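Local coordinates for protein exopolygalacturonase (Yersinia enterocolitica, PDB 2UVF) that hydrolyses polygalacturonate, the galacturonic acid polymer of pectin, as an exo-acting glycosidase working from the chain end, at residues D450-N455 with N479-N484; S266-G271 with T348-A353; T124-T129 with A148-K153. All coordinates share one frame; numbering follows the deposited sequence.

Contact 1 of 3, residues D450-N455 with N479-N484; sequences DILAEN and NVTFRN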
loop_
_atom_site.group_PDB
_atom_site.type_symbol
_atom_site.label_atom_id
_atom_site.label_comp_id
_atom_site.label_asym_id
_atom_site.label_seq_id
_atom_site.Cartn_x
_atom_site.Cartn_y
_atom_site.Cartn_z
ATOM N N ASP A 450 9.926 1.014 -11.492
ATOM C CA ASP A 450 10.661 0.003 -10.737
ATOM C C ASP A 450 9.801 -0.560 -9.613
ATOM O O ASP A 450 10.216 -0.555 -8.460
ATOM C CB ASP A 450 11.983 0.548 -10.154
ATOM C CG ASP A 450 12.873 1.270 -11.190
ATOM O OD1 ASP A 450 12.679 1.131 -12.428
ATOM O OD2 ASP A 450 13.811 1.978 -10.724
ATOM N N ILE A 451 8.621 -1.056 -9.981
ATOM C CA ILE A 451 7.613 -1.580 -9.053
ATOM C C ILE A 451 7.537 -3.106 -9.203
ATOM O O ILE A 451 7.281 -3.609 -10.298
ATOM C CB ILE A 451 6.181 -0.976 -9.351
ATOM C CG1 ILE A 451 6.183 0.566 -9.526
ATOM C CG2 ILE A 451 5.152 -1.418 -8.323
ATOM C CD1 ILE A 451 6.696 1.407 -8.314
ATOM N N LEU A 452 7.745 -3.833 -8.101
ATOM C CA LEU A 452 7.608 -5.310 -8.092
ATOM C C LEU A 452 6.595 -5.853 -7.061
ATOM O O LEU A 452 6.821 -5.787 -5.854
ATOM C CB LEU A 452 8.990 -6.013 -7.959
ATOM C CG LEU A 452 9.006 -7.552 -7.849
ATOM C CD1 LEU A 452 8.376 -8.229 -9.065
ATOM C CD2 LEU A 452 10.398 -8.104 -7.599
ATOM N N ALA A 453 5.485 -6.402 -7.554
ATOM C CA ALA A 453 4.441 -6.984 -6.698
ATOM C C ALA A 453 4.382 -8.527 -6.855
ATOM O O ALA A 453 3.849 -9.053 -7.838
ATOM C CB ALA A 453 3.073 -6.330 -6.998
ATOM N N GLU A 454 4.935 -9.243 -5.873
ATOM C CA GLU A 454 5.055 -10.706 -5.964
ATOM C C GLU A 454 4.601 -11.387 -4.703
ATOM O O GLU A 454 4.760 -10.864 -3.617
ATOM C CB GLU A 454 6.501 -11.129 -6.277
ATOM C CG GLU A 454 7.559 -10.534 -5.334
ATOM C CD GLU A 454 8.943 -11.066 -5.606
ATOM O OE1 GLU A 454 9.081 -11.894 -6.535
ATOM O OE2 GLU A 454 9.894 -10.655 -4.897
ATOM N N ASN A 455 4.062 -12.585 -4.867
ATOM C CA ASN A 455 3.799 -13.500 -3.754
ATOM C C ASN A 455 2.760 -12.900 -2.811
ATOM O O ASN A 455 2.941 -12.876 -1.586
ATOM C CB ASN A 455 5.105 -13.925 -3.035
ATOM C CG ASN A 455 5.996 -14.847 -3.892
ATOM O OD1 ASN A 455 7.126 -14.496 -4.272
ATOM N ND2 ASN A 455 5.500 -16.032 -4.174
ATOM N N ASN A 479 8.478 -0.139 -16.146
ATOM C CA ASN A 479 9.116 -1.206 -15.382
ATOM C C ASN A 479 8.313 -1.640 -14.139
ATOM O O ASN A 479 8.791 -1.582 -13.010
ATOM C CB ASN A 479 10.573 -0.869 -15.073
ATOM C CG ASN A 479 11.311 -2.039 -14.478
ATOM O OD1 ASN A 479 11.000 -3.199 -14.780
ATOM N ND2 ASN A 479 12.272 -1.755 -13.600
ATOM N N VAL A 480 7.079 -2.067 -14.394
ATOM C CA VAL A 480 6.152 -2.554 -13.369
ATOM C C VAL A 480 5.964 -4.062 -13.597
ATOM O O VAL A 480 5.600 -4.479 -14.698
ATOM C CB VAL A 480 4.781 -1.792 -13.442
ATOM C CG1 VAL A 480 3.700 -2.517 -12.663
ATOM C CG2 VAL A 480 4.914 -0.339 -12.951
ATOM N N THR A 481 6.257 -4.862 -12.567
ATOM C CA THR A 481 6.133 -6.325 -12.625
ATOM C C THR A 481 5.087 -6.800 -11.637
ATOM O O THR A 481 5.117 -6.436 -10.464
ATOM C CB THR A 481 7.492 -7.078 -12.374
ATOM O OG1 THR A 481 8.411 -6.769 -13.423
ATOM C CG2 THR A 481 7.299 -8.598 -12.359
ATOM N N PHE A 482 4.176 -7.630 -12.123
ATOM C CA PHE A 482 3.104 -8.170 -11.313
ATOM C C PHE A 482 3.110 -9.682 -11.514
ATOM O O PHE A 482 2.633 -10.186 -12.517
ATOM C CB PHE A 482 1.773 -7.543 -11.750
ATOM C CG PHE A 482 0.600 -7.934 -10.904
ATOM C CD1 PHE A 482 0.178 -7.111 -9.857
ATOM C CD2 PHE A 482 -0.094 -9.114 -11.155
ATOM C CE1 PHE A 482 -0.920 -7.459 -9.096
ATOM C CE2 PHE A 482 -1.184 -9.454 -10.396
ATOM C CZ PHE A 482 -1.597 -8.626 -9.360
ATOM N N ARG A 483 3.654 -10.401 -10.536
ATOM C CA ARG A 483 3.964 -11.821 -10.722
ATOM C C ARG A 483 3.739 -12.676 -9.478
ATOM O O ARG A 483 3.716 -12.169 -8.372
ATOM C CB ARG A 483 5.416 -11.992 -11.226
ATOM C CG ARG A 483 6.484 -11.671 -10.218
ATOM C CD ARG A 483 7.826 -12.129 -10.714
ATOM N NE ARG A 483 8.882 -11.968 -9.724
ATOM C CZ ARG A 483 10.171 -11.768 -10.017
ATOM N NH1 ARG A 483 10.569 -11.675 -11.286
ATOM N NH2 ARG A 483 11.055 -11.634 -9.041
ATOM N N ASN A 484 3.613 -13.988 -9.672
ATOM C CA ASN A 484 3.538 -14.904 -8.548
ATOM C C ASN A 484 2.480 -14.455 -7.546
ATOM O O ASN A 484 2.711 -14.422 -6.346
ATOM C CB ASN A 484 4.893 -15.031 -7.878
ATOM C CG ASN A 484 5.927 -15.644 -8.781
ATOM O OD1 ASN A 484 5.594 -16.323 -9.753
ATOM N ND2 ASN A 484 7.193 -15.409 -8.465
#
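Arg483 takes hold of Glu454 side-on. Its NE and NH2 both hydrogen-bond to Glu454 OE1 at 3.2 Å as part of a salt bridge, and the oxygen lies almost in the guanidinium plane while the two nitrogens meet it from one face of the carboxylate, about 40° out of that plane. The other carboxylate oxygen, OE2, accepts from Trp425 and from Gln113 of the N-terminal part of the chain, so both carboxylate oxygens are held. Leu452 CD1 sits 3.8 Å above one guanidinium face, toward its rim, and also presses on Thr481 CG2 at a tight 3.5 Å. These side chains stand on the outer surface of a right-handed parallel beta-helix, whose successive turns place 450-454 and 480-483 in register, 5° from parallel. Ile451 works on the inner surface: its CG1 lies alongside Val480 CG2 at 3.8 Å, while its carbonyl O receives Thr481 N at 2.8 Å. At the start of the pair Asn479 turns CG anti to its backbone N (chi1 -171°), which carries ND2 to within 3.1 Å of Asp450 OD1. The carboxylate is met from above its plane, whereas the bond stays close to the plane of the amide.

Contact 2 of 3, residues S266-G271 with T348-A353; sequences SGVIDG and TVRNPA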
loop_
_atom_site.group_PDB
_atom_site.type_symbol
_atom_site.label_atom_id
_atom_site.label_comp_id
_atom_site.label_asym_id
_atom_site.label_seq_id
_atom_site.Cartn_x
_atom_site.Cartn_y
_atom_site.Cartn_z
ATOM N N SER A 266 0.864 -3.263 18.258
ATOM C CA SER A 266 -0.365 -3.875 17.780
ATOM C C SER A 266 -1.622 -3.056 18.039
ATOM O O SER A 266 -2.731 -3.547 17.826
ATOM C CB SER A 266 -0.513 -5.283 18.361
ATOM O OG SER A 266 -0.854 -5.236 19.729
ATOM N N GLY A 267 -1.452 -1.807 18.481
ATOM C CA GLY A 267 -2.575 -0.912 18.773
ATOM C C GLY A 267 -3.272 -0.385 17.520
ATOM O O GLY A 267 -2.837 -0.657 16.385
ATOM N N VAL A 268 -4.342 0.385 17.741
ATOM C CA VAL A 268 -5.221 0.894 16.689
ATOM C C VAL A 268 -5.057 2.413 16.525
ATOM O O VAL A 268 -4.886 3.148 17.513
ATOM C CB VAL A 268 -6.700 0.531 17.009
ATOM C CG1 VAL A 268 -7.703 1.236 16.071
ATOM C CG2 VAL A 268 -6.898 -0.993 17.001
ATOM N N ILE A 269 -5.071 2.869 15.272
ATOM C CA ILE A 269 -5.205 4.294 14.959
ATOM C C ILE A 269 -6.537 4.494 14.262
ATOM O O ILE A 269 -6.754 3.988 13.148
ATOM C CB ILE A 269 -4.069 4.846 14.063
ATOM C CG1 ILE A 269 -2.687 4.429 14.603
ATOM C CG2 ILE A 269 -4.199 6.370 13.972
ATOM C CD1 ILE A 269 -1.510 4.639 13.644
ATOM N N ASP A 270 -7.415 5.238 14.930
ATOM C CA ASP A 270 -8.777 5.437 14.494
ATOM C C ASP A 270 -9.004 6.916 14.143
ATOM O O ASP A 270 -8.856 7.778 14.986
ATOM C CB ASP A 270 -9.751 4.946 15.570
ATOM C CG ASP A 270 -11.172 4.923 15.088
ATOM O OD1 ASP A 270 -11.493 5.620 14.112
ATOM O OD2 ASP A 270 -11.988 4.218 15.688
ATOM N N GLY A 271 -9.340 7.189 12.882
ATOM C CA GLY A 271 -9.404 8.566 12.383
ATOM C C GLY A 271 -10.657 9.362 12.710
ATOM O O GLY A 271 -10.656 10.589 12.579
ATOM N N THR A 348 -3.140 -1.304 13.539
ATOM C CA THR A 348 -4.398 -1.346 12.799
ATOM C C THR A 348 -4.841 0.081 12.459
ATOM O O THR A 348 -4.686 1.011 13.283
ATOM C CB THR A 348 -5.462 -2.131 13.610
ATOM O OG1 THR A 348 -5.013 -3.484 13.722
ATOM C CG2 THR A 348 -6.825 -2.151 12.941
ATOM N N VAL A 349 -5.349 0.257 11.242
ATOM C CA VAL A 349 -5.879 1.536 10.768
ATOM C C VAL A 349 -7.380 1.394 10.598
ATOM O O VAL A 349 -7.869 0.490 9.893
ATOM C CB VAL A 349 -5.246 1.998 9.408
ATOM C CG1 VAL A 349 -5.953 3.273 8.854
ATOM C CG2 VAL A 349 -3.810 2.311 9.575
ATOM N N ARG A 350 -8.119 2.297 11.227
ATOM C CA ARG A 350 -9.558 2.324 11.074
ATOM C C ARG A 350 -10.051 3.707 10.719
ATOM O O ARG A 350 -9.424 4.669 11.083
ATOM C CB ARG A 350 -10.201 1.855 12.366
ATOM C CG ARG A 350 -10.033 0.355 12.548
ATOM C CD ARG A 350 -10.698 -0.149 13.772
ATOM N NE ARG A 350 -10.592 -1.592 13.777
ATOM C CZ ARG A 350 -10.899 -2.365 14.803
ATOM N NH1 ARG A 350 -11.352 -1.829 15.927
ATOM N NH2 ARG A 350 -10.771 -3.677 14.680
ATOM N N ASN A 351 -11.147 3.786 9.965
ATOM C CA ASN A 351 -11.983 4.989 9.908
ATOM C C ASN A 351 -11.277 6.342 9.588
ATOM O O ASN A 351 -11.411 7.293 10.366
ATOM C CB ASN A 351 -12.732 5.110 11.249
ATOM C CG ASN A 351 -14.050 5.859 11.134
ATOM O OD1 ASN A 351 -14.771 6.002 12.118
ATOM N ND2 ASN A 351 -14.384 6.307 9.941
ATOM N N PRO A 352 -10.562 6.450 8.439
ATOM C CA PRO A 352 -9.900 7.716 8.172
ATOM C C PRO A 352 -10.939 8.711 7.680
ATOM O O PRO A 352 -11.900 8.310 7.018
ATOM C CB PRO A 352 -8.926 7.357 7.046
ATOM C CG PRO A 352 -9.665 6.312 6.251
ATOM C CD PRO A 352 -10.381 5.495 7.320
ATOM N N ALA A 353 -10.770 9.993 7.994
ATOM C CA ALA A 353 -11.658 11.022 7.444
ATOM C C ALA A 353 -11.433 11.239 5.940
ATOM O O ALA A 353 -12.359 11.566 5.218
ATOM C CB ALA A 353 -11.527 12.343 8.240
HETATM O O HOH W 1 -3.048 -4.258 15.192
#
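Thr348 N opens the run of backbone bonds by donating to Gly267 O, and the bonds then alternate between the two segments: Ile269 N to Thr348 O at 2.7 Å, Arg350 N to Ile269 O, and Gly271 N to Arg350 O. Weaker CA-H...O contacts accompany them, such as that from Val268 CA to Thr348 O. Water extends the polar set by one step: a single molecule donates to Ser266 O at 2.7 Å and accepts from Thr348 OG1 at 2.6 Å, joining the segments just ahead of the strand pair. The axes of 268-270 and 348-350 cross at -17°, and this parallel pairing is how successive turns of the GH28 right-handed parallel beta-helix stack; 268-270 is flanked on its far side by 215-219, and 348-350 by 371-373. Apolar contacts come from Val268, which packs both branches on the opposite strand. CG2 stands beside Thr348 CB at 3.9 Å, and CG1 meets Arg350 CD at 4.0 Å. The arginine chain runs extended from CG to NE, and its NE is held by Gln373 of the next strand. Asp270 turns CG anti to its backbone N (chi1 -171°), which sets OD1 3.2 Å from Asn351 CB; the same oxygen accepts from Asn272 N. The side chain of this aspartate also lies about 4 Å from a bound nickel ion. Where the strands give way to loop, Gly271 has no side chain in the way, and its CA comes 3.1 Å from Asn351 O.

Contact 3 of 3, residues T124-T129 with A148-K153; sequences TSYQFT and AKTSAK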
loop_
_atom_site.group_PDB
_atom_site.type_symbol
_atom_site.label_atom_id
_atom_site.label_comp_id
_atom_site.label_asym_id
_atom_site.label_seq_id
_atom_site.Cartn_x
_atom_site.Cartn_y
_atom_site.Cartn_z
ATOM N N THR A 124 23.619 -6.488 20.253
ATOM C CA THR A 124 24.405 -7.675 19.876
ATOM C C THR A 124 24.400 -7.928 18.364
ATOM O O THR A 124 23.361 -7.809 17.711
ATOM C CB THR A 124 23.864 -8.940 20.617
ATOM O OG1 THR A 124 23.751 -8.672 22.020
ATOM C CG2 THR A 124 24.764 -10.163 20.395
ATOM N N SER A 125 25.564 -8.267 17.812
ATOM C CA SER A 125 25.673 -8.688 16.410
ATOM C C SER A 125 25.243 -10.149 16.232
ATOM O O SER A 125 25.513 -10.988 17.102
ATOM C CB SER A 125 27.105 -8.528 15.901
ATOM O OG SER A 125 27.314 -7.254 15.325
ATOM N N TYR A 126 24.573 -10.432 15.109
ATOM C CA TYR A 126 24.153 -11.788 14.741
ATOM C C TYR A 126 24.347 -11.969 13.244
ATOM O O TYR A 126 24.090 -11.041 12.468
ATOM C CB TYR A 126 22.684 -12.035 15.084
ATOM C CG TYR A 126 22.329 -11.881 16.544
ATOM C CD1 TYR A 126 22.506 -12.939 17.434
ATOM C CD2 TYR A 126 21.797 -10.683 17.038
ATOM C CE1 TYR A 126 22.182 -12.807 18.789
ATOM C CE2 TYR A 126 21.468 -10.541 18.398
ATOM C CZ TYR A 126 21.664 -11.610 19.263
ATOM O OH TYR A 126 21.345 -11.509 20.604
ATOM N N GLN A 127 24.811 -13.148 12.842
ATOM C CA GLN A 127 24.941 -13.490 11.418
ATOM C C GLN A 127 23.722 -14.310 10.990
ATOM O O GLN A 127 23.111 -14.992 11.815
ATOM C CB GLN A 127 26.264 -14.230 11.155
ATOM C CG GLN A 127 26.626 -14.484 9.686
ATOM C CD GLN A 127 26.422 -15.946 9.255
ATOM O OE1 GLN A 127 26.858 -16.348 8.172
ATOM N NE2 GLN A 127 25.769 -16.742 10.101
ATOM N N PHE A 128 23.356 -14.212 9.711
ATOM C CA PHE A 128 22.136 -14.832 9.189
ATOM C C PHE A 128 22.350 -15.362 7.759
ATOM O O PHE A 128 22.936 -14.672 6.904
ATOM C CB PHE A 128 20.965 -13.825 9.180
ATOM C CG PHE A 128 20.522 -13.343 10.548
ATOM C CD1 PHE A 128 19.874 -14.202 11.440
ATOM C CD2 PHE A 128 20.696 -12.006 10.916
ATOM C CE1 PHE A 128 19.443 -13.749 12.705
ATOM C CE2 PHE A 128 20.270 -11.540 12.161
ATOM C CZ PHE A 128 19.644 -12.407 13.059
ATOM N N THR A 129 21.895 -16.591 7.510
ATOM C CA THR A 129 21.736 -17.088 6.137
ATOM C C THR A 129 20.334 -17.669 5.900
ATOM O O THR A 129 19.625 -18.002 6.852
ATOM C CB THR A 129 22.826 -18.130 5.709
ATOM O OG1 THR A 129 22.826 -19.251 6.603
ATOM C CG2 THR A 129 24.210 -17.497 5.649
ATOM N N ALA A 148 23.874 -8.404 11.373
ATOM C CA ALA A 148 23.019 -7.300 11.776
ATOM C C ALA A 148 22.995 -7.157 13.290
ATOM O O ALA A 148 22.897 -8.144 14.030
ATOM C CB ALA A 148 21.614 -7.472 11.223
ATOM N N LYS A 149 23.076 -5.910 13.740
ATOM C CA LYS A 149 23.130 -5.612 15.159
ATOM C C LYS A 149 21.807 -5.035 15.654
ATOM O O LYS A 149 21.263 -4.101 15.058
ATOM C CB LYS A 149 24.293 -4.645 15.444
ATOM C CG LYS A 149 24.763 -4.607 16.901
ATOM C CD LYS A 149 26.086 -3.869 17.045
ATOM C CE LYS A 149 25.905 -2.350 17.097
ATOM N NZ LYS A 149 25.550 -1.866 18.466
ATOM N N THR A 150 21.304 -5.596 16.749
ATOM C CA THR A 150 20.183 -5.011 17.482
ATOM C C THR A 150 20.528 -3.589 17.957
ATOM O O THR A 150 21.687 -3.159 17.886
ATOM C CB THR A 150 19.757 -5.890 18.696
ATOM O OG1 THR A 150 20.904 -6.242 19.486
ATOM C CG2 THR A 150 19.045 -7.165 18.225
ATOM N N SER A 151 19.517 -2.860 18.415
ATOM C CA SER A 151 19.709 -1.519 18.941
ATOM C C SER A 151 19.833 -1.575 20.470
ATOM O O SER A 151 19.557 -2.610 21.084
ATOM C CB SER A 151 18.550 -0.614 18.507
ATOM O OG SER A 151 17.354 -0.912 19.218
ATOM N N ALA A 152 20.268 -0.474 21.077
ATOM C CA ALA A 152 20.266 -0.359 22.537
ATOM C C ALA A 152 18.849 -0.152 23.052
ATOM O O ALA A 152 18.022 0.478 22.387
ATOM C CB ALA A 152 21.165 0.788 22.989
ATOM N N LYS A 153 18.571 -0.687 24.236
ATOM C CA LYS A 153 17.297 -0.445 24.903
ATOM C C LYS A 153 17.005 1.065 24.859
ATOM O O LYS A 153 17.866 1.865 25.243
ATOM C CB LYS A 153 17.342 -1.002 26.338
ATOM C CG LYS A 153 16.512 -0.262 27.375
ATOM C CD LYS A 153 15.053 -0.706 27.385
ATOM C CE LYS A 153 14.221 0.215 28.275
ATOM N NZ LYS A 153 12.906 -0.400 28.623
#
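Tyr126 and Phe128 both meet the opposite segment with ring edges. Near the plane of the tyrosine ring lie Thr150 CG2, 4.2 Å from Tyr126 CE2, and the carbonyl oxygen of Ala148; Phe128 CE2 takes Ala148 CB at 4.4 Å. Ile53 of strand 53-58 packs against both rings and against Thr150. Behind the aromatic side the backbones form an antiparallel hydrogen-bonded pair, Tyr126 with Ala148, in which Ala148 N donates to Tyr126 O at 2.9 Å and Tyr126 N returns a bond to Ala148 O. Beyond it Thr150 takes over the pairing with its side chain. OG1 lies between the backbone N and the carbonyl carbon (chi1 49°), a turn that brings it to Thr124 N at 2.8 Å, and the hydroxyl gives its own proton to Lys121 O. Thr150 N bonds back to Thr124 O at 3.2 Å. On the other face of the hairpin Lys149 lays its CG against the Thr124 carbonyl. Tyr126 OH also bonds to Lys121 N, and the preceding sequence, Leu120 to Tyr126 with Pro122 between, matches the LxPxxxY pattern of the tyrosine corner, a feature of Greek-key beta-sandwiches, fibronectin type III domains among them.

In the fold
Contacts 1 and 2 are two steps of the same beta-helix, on opposite sides of the chain's centre, with centres 28 Å apart and nearest atoms about 20 Å apart. Contact 3 belongs to the fibronectin type III domain, its nearest atoms about 17 Å from contact 1 and about 16 Å from contact 2. The two domains nevertheless meet at contact 1. The galacturonic acid units lie in a pocket whose lining includes Asp381, Asp402 and His443, three residues that fall between the two beta-helix contacts in sequence. The side chain of Pro352 is about 10 Å and that of Ile451 about 13 Å from the sugar, so neither contact touches it.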